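Local coordinates for protein R.Pab1 family restriction endonuclease (Campylobacter coli, PDB 7CFA) that acts as a restriction DNA glycosylase, probably excising a base from its recognition sequence in DNA, in a pathway that leads to strand cleavage, at residues Glu50-Tyr55 against Gln167-Phe172; Asp113-Asn118 against Ile155-Lys160. The protein carries 2 engineered substitutions. One frame throughout, in Å; residues are numbered along the deposited sequence.

Contact 1: Glu50-Tyr55 against Gln167-Phe172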
# COMPACT_ATOMS: atom_id res chain seq x y z
N GLU A 50 -0.16 16.43 0.63
CA GLU A 50 0.16 15.30 1.49
C GLU A 50 1.67 15.18 1.57
O GLU A 50 2.34 14.94 0.56
CB GLU A 50 -0.45 14.00 0.96
CG GLU A 50 -0.49 12.89 2.00
CD GLU A 50 -1.02 11.59 1.44
OE1 GLU A 50 -0.34 10.99 0.59
OE2 GLU A 50 -2.12 11.17 1.86
N TRP A 51 2.21 15.34 2.78
CA TRP A 51 3.66 15.41 3.00
C TRP A 51 4.05 14.33 4.01
O TRP A 51 3.78 14.46 5.21
CB TRP A 51 4.05 16.80 3.50
CG TRP A 51 5.53 17.03 3.71
CD1 TRP A 51 6.55 16.17 3.42
CD2 TRP A 51 6.13 18.21 4.24
NE1 TRP A 51 7.76 16.75 3.75
CE2 TRP A 51 7.53 18.00 4.26
CE3 TRP A 51 5.63 19.43 4.71
CZ2 TRP A 51 8.42 18.96 4.73
CZ3 TRP A 51 6.53 20.38 5.18
CH2 TRP A 51 7.90 20.14 5.18
N GLN A 52 4.68 13.26 3.52
CA GLN A 52 5.22 12.21 4.39
C GLN A 52 6.53 12.74 4.99
O GLN A 52 7.63 12.46 4.52
CB GLN A 52 5.43 10.91 3.63
CG GLN A 52 5.85 9.75 4.52
CD GLN A 52 6.04 8.46 3.76
OE1 GLN A 52 5.98 8.43 2.53
NE2 GLN A 52 6.27 7.37 4.48
N ILE A 53 6.38 13.52 6.05
CA ILE A 53 7.49 14.28 6.61
C ILE A 53 8.28 13.42 7.59
O ILE A 53 7.72 12.58 8.30
CB ILE A 53 6.96 15.56 7.28
CG1 ILE A 53 8.11 16.45 7.75
CG2 ILE A 53 6.04 15.22 8.45
CD1 ILE A 53 7.65 17.77 8.33
N GLY A 54 9.60 13.62 7.61
CA GLY A 54 10.47 12.97 8.56
C GLY A 54 11.04 13.95 9.57
O GLY A 54 10.82 15.16 9.51
N TYR A 55 11.79 13.39 10.52
CA TYR A 55 12.46 14.20 11.53
C TYR A 55 13.97 13.98 11.59
O TYR A 55 14.64 14.69 12.34
CB TYR A 55 11.86 13.93 12.92
CG TYR A 55 11.90 12.49 13.37
CD1 TYR A 55 13.07 11.93 13.88
CD2 TYR A 55 10.76 11.69 13.32
CE1 TYR A 55 13.11 10.62 14.30
CE2 TYR A 55 10.79 10.37 13.74
CZ TYR A 55 11.97 9.84 14.23
OH TYR A 55 12.02 8.53 14.65
N GLN A 167 3.44 -0.83 11.97
CA GLN A 167 4.22 0.38 11.83
C GLN A 167 3.32 1.53 11.41
O GLN A 167 2.34 1.32 10.68
CB GLN A 167 5.36 0.22 10.82
CG GLN A 167 4.89 -0.17 9.43
CD GLN A 167 6.02 -0.18 8.41
OE1 GLN A 167 6.96 0.60 8.51
NE2 GLN A 167 5.92 -1.06 7.42
N GLY A 168 3.65 2.73 11.86
CA GLY A 168 2.90 3.93 11.54
C GLY A 168 3.68 4.83 10.61
O GLY A 168 4.88 5.05 10.80
N MET A 169 2.99 5.34 9.59
CA MET A 169 3.53 6.33 8.67
C MET A 169 2.76 7.63 8.85
O MET A 169 1.54 7.65 8.68
CB MET A 169 3.44 5.85 7.22
CG MET A 169 4.53 4.88 6.80
SD MET A 169 4.45 3.29 7.65
CE MET A 169 2.86 2.69 7.09
N LEU A 170 3.47 8.69 9.21
CA LEU A 170 2.84 9.98 9.49
C LEU A 170 2.85 10.83 8.23
O LEU A 170 3.88 10.95 7.56
CB LEU A 170 3.55 10.70 10.63
CG LEU A 170 2.90 11.95 11.22
CD1 LEU A 170 3.21 12.05 12.71
CD2 LEU A 170 3.36 13.21 10.50
N TYR A 171 1.70 11.42 7.91
CA TYR A 171 1.55 12.32 6.77
C TYR A 171 1.08 13.67 7.28
O TYR A 171 0.16 13.75 8.09
CB TYR A 171 0.58 11.76 5.74
CG TYR A 171 1.06 10.49 5.08
CD1 TYR A 171 0.83 9.25 5.67
CD2 TYR A 171 1.76 10.53 3.88
CE1 TYR A 171 1.28 8.08 5.07
CE2 TYR A 171 2.21 9.37 3.27
CZ TYR A 171 1.96 8.15 3.87
OH TYR A 171 2.41 6.99 3.28
N PHE A 172 1.72 14.74 6.80
CA PHE A 172 1.38 16.10 7.17
C PHE A 172 0.58 16.72 6.03
O PHE A 172 1.05 16.76 4.89
CB PHE A 172 2.65 16.90 7.46
CG PHE A 172 2.40 18.30 7.94
CD1 PHE A 172 1.40 18.57 8.86
CD2 PHE A 172 3.18 19.35 7.48
CE1 PHE A 172 1.18 19.86 9.31
CE2 PHE A 172 2.97 20.64 7.92
CZ PHE A 172 1.97 20.89 8.84
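The strand end at Glu-50 and Trp-51 pairs antiparallel with residues 167-172 through one hydrogen-bonded pair, Trp-51 with Phe-172, before the chain swings away. The Phe-172 N to Trp-51 O bond is 2.6 Å long and nearly straight at the hydrogen (173°), while the return bond from Trp-51 N to Phe-172 O, 2.8 Å, is bent to 139°. An inverse gamma turn centred on Gln-52 follows, its weak bond from Ile-53 N landing on the same Trp-51 O; end to end, residues 50-53 and 169-172 run 112° apart.

Trp-51 and Phe-172 share one face of the sheet, both with CG anti to the backbone N, so the two side chains run side by side, pointing the same way; CE3 of the indole meets CD2 of Phe-172 at 3.7 Å, at the phenyl edge and in its plane. Ile-53 adds CG2, 3.9 Å from both Phe-172 CB and Leu-170 CD2. Helix 208-219 packs on Ile-53 and Phe-172 through Met-214, and on Leu-170 through Ile-217 and Phe-218. On the opposite face the Tyr-171 ring lies between Glu-50 and Gln-52: Gln-52 CB approaches CE2 of the ring to 3.6 Å, its extended chain running alongside. The Glu-50 carboxylate passes obliquely by the ring to salt bridges with Arg-22 and Lys-24. Neighbouring antiparallel strands 47-51 and 166-175 thus meet mid-sheet, where the gamma turn leads the chain off.

Contact 2: Asp113-Asn118 against Ile155-Lys160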
# COMPACT_ATOMS: atom_id res chain seq x y z
N ASP A 113 1.84 -0.11 19.62
CA ASP A 113 1.38 -1.14 20.55
C ASP A 113 -0.13 -1.12 20.76
O ASP A 113 -0.70 -2.16 21.08
CB ASP A 113 2.08 -0.98 21.91
CG ASP A 113 3.57 -1.24 21.83
OD1 ASP A 113 3.99 -2.10 21.03
OD2 ASP A 113 4.34 -0.57 22.57
N LYS A 114 -0.78 0.03 20.57
CA LYS A 114 -2.22 0.15 20.76
C LYS A 114 -3.01 -0.00 19.47
O LYS A 114 -4.18 -0.40 19.53
CB LYS A 114 -2.56 1.50 21.40
CG LYS A 114 -1.89 1.75 22.74
CD LYS A 114 -2.24 0.67 23.75
CE LYS A 114 -1.55 0.91 25.09
NZ LYS A 114 -1.87 -0.15 26.09
N MET A 115 -2.42 0.32 18.32
CA MET A 115 -3.14 0.20 17.06
C MET A 115 -3.02 -1.22 16.53
O MET A 115 -1.92 -1.78 16.47
CB MET A 115 -2.61 1.21 16.05
CG MET A 115 -2.87 2.66 16.43
SD MET A 115 -4.63 3.04 16.66
CE MET A 115 -4.74 3.16 18.44
N LYS A 116 -4.15 -1.80 16.15
CA LYS A 116 -4.22 -3.19 15.74
C LYS A 116 -4.77 -3.31 14.33
O LYS A 116 -5.76 -2.65 13.98
CB LYS A 116 -5.09 -4.01 16.71
CG LYS A 116 -4.64 -3.96 18.16
CD LYS A 116 -3.27 -4.61 18.35
CE LYS A 116 -2.79 -4.48 19.79
NZ LYS A 116 -1.37 -4.87 19.95
N ILE A 117 -4.13 -4.14 13.53
CA ILE A 117 -4.67 -4.56 12.24
C ILE A 117 -5.52 -5.80 12.47
O ILE A 117 -5.06 -6.77 13.07
CB ILE A 117 -3.54 -4.82 11.23
CG1 ILE A 117 -2.78 -3.52 10.94
CG2 ILE A 117 -4.09 -5.42 9.95
CD1 ILE A 117 -1.64 -3.68 9.97
N ASN A 118 -6.76 -5.76 12.00
CA ASN A 118 -7.74 -6.80 12.27
C ASN A 118 -7.99 -7.65 11.04
O ASN A 118 -8.03 -7.14 9.91
CB ASN A 118 -9.07 -6.19 12.73
CG ASN A 118 -8.98 -5.54 14.09
OD1 ASN A 118 -8.31 -6.03 14.99
ND2 ASN A 118 -9.67 -4.41 14.25
N ILE A 155 -1.89 9.22 10.52
CA ILE A 155 -0.97 8.11 10.73
C ILE A 155 -1.60 6.85 10.14
O ILE A 155 -2.65 6.40 10.61
CB ILE A 155 -0.64 7.92 12.21
CG1 ILE A 155 -0.00 9.20 12.77
CG2 ILE A 155 0.29 6.73 12.41
CD1 ILE A 155 0.24 9.16 14.26
N ILE A 156 -0.97 6.30 9.11
CA ILE A 156 -1.42 5.07 8.48
C ILE A 156 -0.69 3.90 9.14
O ILE A 156 0.54 3.91 9.27
CB ILE A 156 -1.16 5.10 6.97
CG1 ILE A 156 -1.83 6.32 6.34
CG2 ILE A 156 -1.66 3.82 6.32
CD1 ILE A 156 -3.33 6.38 6.56
N ILE A 157 -1.46 2.89 9.56
CA ILE A 157 -0.92 1.72 10.24
C ILE A 157 -0.86 0.57 9.25
O ILE A 157 -1.89 0.16 8.70
CB ILE A 157 -1.76 1.35 11.47
CG1 ILE A 157 -1.87 2.54 12.43
CG2 ILE A 157 -1.17 0.15 12.18
CD1 ILE A 157 -0.54 3.01 12.97
N LYS A 158 0.34 0.04 9.01
CA LYS A 158 0.55 -1.10 8.13
C LYS A 158 1.38 -2.15 8.85
O LYS A 158 1.91 -1.92 9.95
CB LYS A 158 1.24 -0.68 6.83
CG LYS A 158 0.40 0.21 5.92
CD LYS A 158 -0.80 -0.53 5.36
CE LYS A 158 -1.62 0.36 4.44
NZ LYS A 158 -2.79 -0.35 3.85
N GLU A 159 1.49 -3.32 8.23
CA GLU A 159 2.26 -4.41 8.83
C GLU A 159 3.75 -4.10 8.75
O GLU A 159 4.23 -3.50 7.79
CB GLU A 159 1.98 -5.73 8.11
CG GLU A 159 0.51 -6.13 8.04
CD GLU A 159 -0.17 -5.61 6.80
OE1 GLU A 159 0.38 -4.70 6.15
OE2 GLU A 159 -1.27 -6.12 6.46
N LYS A 160 4.49 -4.53 9.77
CA LYS A 160 5.94 -4.43 9.73
C LYS A 160 6.49 -5.40 8.69
O LYS A 160 6.12 -6.58 8.67
CB LYS A 160 6.55 -4.73 11.09
CG LYS A 160 6.35 -3.64 12.13
CD LYS A 160 7.19 -3.94 13.37
CE LYS A 160 6.99 -2.89 14.45
NZ LYS A 160 7.34 -1.53 13.96
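Past the end of helix 111-114, the chain from Met-115 to Ile-117 runs in extended form over one side of strand 152-159, its backbone more than 7 Å from that strand at the nearest CA atoms and joined to it by no hydrogen bond. Met-115 is the first residue to leave helical torsions, and the contact that follows is made by side chains meeting side chains and, at Ile-117, the strand backbone.

Ile-157 is at the middle of the contact, its CB directed toward the passing chain and its two branches used separately. The CG1 branch, anti to the carbonyl carbon (chi1 -56°), reaches Met-115, where CB lies 3.9 Å from CG1; the two side chains cross at about a right angle. Met-115 bends at chi2 and chi3, so its thioether end turns away from the strand. The CG2 branch faces Ile-117, more loosely, with CG1 of Ile-117 4.2 Å from CG2 of Ile-157.

Ile-117 reaches furthest along the strand. With chi2 at 179° its side chain is extended, and CD1 comes down on the peptide between Lys-158 and Glu-159, 3.6 Å from both Lys-158 C and Glu-159 N. The same methyl touches the aliphatic part of Glu-159, at 3.8 Å from CG, while the carboxylate of that residue is held by Tyr-139 through OE2. Val-166 of the adjoining strand also packs on Ile-117 and Ile-157. Back along the chain, Lys-116 NZ bonds to Asp-113 O at 3.0 Å, tying the exposed lysine to the helix end, and Lys-116 O accepts from Tyr-136 OH of the second subunit. The arrangement is a helix-to-strand connection, leading from helix 111-114 into edge strand 118-127, packed by apolar side chains against strand 152-159 of the antiparallel sheet, close to the subunit interface.

In the fold
Contacts 1 and 2 meet through the adjacent strands 152-159 and 166-175, which follow each other in the chain and pair antiparallel in one sheet; the centres of the two contacts are about 14 Å apart. Gln-167 N lies 2.8 Å from Lys-158 O and Met-169 N 2.9 Å from Ile-156 O, both probable hydrogen bonds. Side chains add to the seam: Tyr-171 CE1 packs at 3.8 Å on Ile-156 CG1. Contact 1 is buried, its centre about 3 Å from the chain centre, and ties in strand 47-51; the centre of contact 2 lies about 16 Å from the chain centre, where the second subunit approaches. Glu-112 connects them, with OE2 hydrogen-bonded to Gly-168 N and OE1 in a salt bridge with Lys-160 NZ.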